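Local coordinates for transmembrane oligosaccharyl transferase (Archaeoglobus fulgidus, PDB 3WAJ), which is a membrane-embedded oligosaccharyl transferase of the STT3/AglB family, with a multi-helix transmembrane region followed by soluble domains, at residues Ala217-Ala222 against Phe271-Tyr276. Residues are numbered along the deposited sequence; the frame is centred on the assembly and turned at random.
Sequences AGFIIA and FSTIFY
An ST turn in the loop between helices 243-261 and 278-303 meets the 3-10 segment that runs into helix 221-234, and Thr-273 touches both Ala-217 and Phe-219 there. The focus is the carbonyl oxygen of Thr-273: Ala-217 CA is 3.2 Å from Thr-273 O in a CA-H...O contact, bent at the hydrogen to 125°. Although Ala-217 N is almost as near, its angle is too poor for a hydrogen bond, and no conventional hydrogen bond joins the two segments. Thr-273 O also lies at the edge of the Phe-219 ring, in its plane, 3.4 Å from Phe-219 CE2. With chi1 at 64°, CG of Phe-219 sits between backbone N and carbonyl carbon, which folds the ring back so that Ala-217 O lies 3.5 Å above one face, offset toward the rim. Phe-219 CE2 lies 3.7 Å from Thr-273 CB, and CZ also meets the methyl CG2. Ile-274 turns its CB away yet brings its tip back, Ile-274 CD1 lying 4.1 Å from Ala-217 CB. Ser-272 OG helps hold this turn, accepting from Ile-274 N (3.1 Å, 164°) and, less straight, from Phe-275 N. Phe-279 meets the Phe-219 ring edge-to-face. The side chain of Ile-274 is near a sulfate ion and about 10 Å from the zinc ion bound by Asp-47, Asp-161 and His-163. Here a loop between helices, shaped by an ST turn and ST motif, packs against a 3-10 segment in the helical STT3 region.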
# COMPACT_ATOMS: atom_id res chain seq x y z
N ALA A 217 -3.12 -14.38 -7.65
CA ALA A 217 -3.33 -15.39 -6.61
C ALA A 217 -4.74 -15.97 -6.66
O ALA A 217 -5.08 -16.86 -5.87
CB ALA A 217 -3.05 -14.80 -5.24
N GLY A 218 -5.54 -15.46 -7.59
CA GLY A 218 -6.95 -15.81 -7.69
C GLY A 218 -7.21 -17.22 -8.15
O GLY A 218 -8.36 -17.68 -8.14
N PHE A 219 -6.16 -17.93 -8.55
CA PHE A 219 -6.28 -19.36 -8.86
C PHE A 219 -6.84 -20.11 -7.65
O PHE A 219 -7.38 -21.20 -7.77
CB PHE A 219 -4.91 -19.94 -9.24
CG PHE A 219 -3.92 -19.91 -8.12
CD1 PHE A 219 -3.86 -20.95 -7.19
CD2 PHE A 219 -3.08 -18.82 -7.95
CE1 PHE A 219 -2.97 -20.90 -6.12
CE2 PHE A 219 -2.18 -18.77 -6.90
CZ PHE A 219 -2.13 -19.82 -5.98
N ILE A 220 -6.70 -19.50 -6.47
CA ILE A 220 -7.18 -20.07 -5.21
C ILE A 220 -8.67 -20.42 -5.23
O ILE A 220 -9.12 -21.27 -4.48
CB ILE A 220 -6.86 -19.12 -4.02
CG1 ILE A 220 -6.75 -19.90 -2.71
CG2 ILE A 220 -7.92 -18.03 -3.88
CD1 ILE A 220 -5.79 -21.04 -2.76
N ILE A 221 -9.45 -19.76 -6.09
CA ILE A 221 -10.87 -20.10 -6.23
C ILE A 221 -11.02 -21.53 -6.77
O ILE A 221 -12.04 -22.19 -6.56
CB ILE A 221 -11.62 -19.08 -7.13
CG1 ILE A 221 -13.13 -19.34 -7.11
CG2 ILE A 221 -11.14 -19.17 -8.55
CD1 ILE A 221 -13.75 -19.14 -5.76
N ALA A 222 -10.00 -22.02 -7.48
CA ALA A 222 -10.07 -23.37 -8.05
C ALA A 222 -10.12 -24.50 -6.99
O ALA A 222 -11.01 -25.35 -7.05
CB ALA A 222 -8.98 -23.61 -9.11
N PHE A 271 7.80 -19.96 -11.97
CA PHE A 271 6.51 -20.29 -11.38
C PHE A 271 6.22 -19.37 -10.21
O PHE A 271 7.04 -19.22 -9.31
CB PHE A 271 6.48 -21.75 -10.91
CG PHE A 271 6.34 -22.73 -12.03
CD1 PHE A 271 5.73 -22.36 -13.21
CD2 PHE A 271 6.83 -24.02 -11.91
CE1 PHE A 271 5.59 -23.26 -14.27
CE2 PHE A 271 6.70 -24.92 -12.95
CZ PHE A 271 6.08 -24.54 -14.13
N SER A 272 5.04 -18.76 -10.23
CA SER A 272 4.68 -17.81 -9.19
C SER A 272 3.21 -17.95 -8.82
O SER A 272 2.38 -18.33 -9.64
CB SER A 272 4.95 -16.38 -9.69
OG SER A 272 4.63 -15.44 -8.68
N THR A 273 2.90 -17.63 -7.57
CA THR A 273 1.50 -17.58 -7.16
C THR A 273 0.93 -16.15 -7.24
O THR A 273 -0.25 -15.96 -6.97
CB THR A 273 1.32 -18.13 -5.74
OG1 THR A 273 2.10 -17.35 -4.83
CG2 THR A 273 1.77 -19.59 -5.67
N ILE A 274 1.77 -15.17 -7.59
CA ILE A 274 1.30 -13.77 -7.68
C ILE A 274 1.51 -13.11 -9.06
O ILE A 274 0.59 -12.54 -9.64
CB ILE A 274 1.82 -12.89 -6.48
CG1 ILE A 274 1.05 -11.57 -6.38
CG2 ILE A 274 3.33 -12.66 -6.57
CD1 ILE A 274 -0.46 -11.72 -6.12
N PHE A 275 2.72 -13.22 -9.60
CA PHE A 275 3.00 -12.81 -10.97
C PHE A 275 2.33 -13.70 -12.02
O PHE A 275 1.93 -14.84 -11.73
CB PHE A 275 4.51 -12.77 -11.19
CG PHE A 275 5.22 -11.79 -10.28
CD1 PHE A 275 5.19 -10.42 -10.55
CD2 PHE A 275 5.91 -12.24 -9.15
CE1 PHE A 275 5.84 -9.49 -9.72
CE2 PHE A 275 6.57 -11.32 -8.31
CZ PHE A 275 6.53 -9.94 -8.59
N TYR A 276 2.21 -13.19 -13.25
CA TYR A 276 1.47 -13.91 -14.30
C TYR A 276 2.31 -14.99 -14.99
O TYR A 276 3.00 -14.75 -15.97
CB TYR A 276 0.78 -12.92 -15.25
CG TYR A 276 -0.43 -12.36 -14.56
CD1 TYR A 276 -1.67 -12.98 -14.68
CD2 TYR A 276 -0.33 -11.27 -13.69
CE1 TYR A 276 -2.79 -12.51 -14.01
CE2 TYR A 276 -1.44 -10.80 -13.01
CZ TYR A 276 -2.66 -11.42 -13.16
OH TYR A 276 -3.76 -10.94 -12.48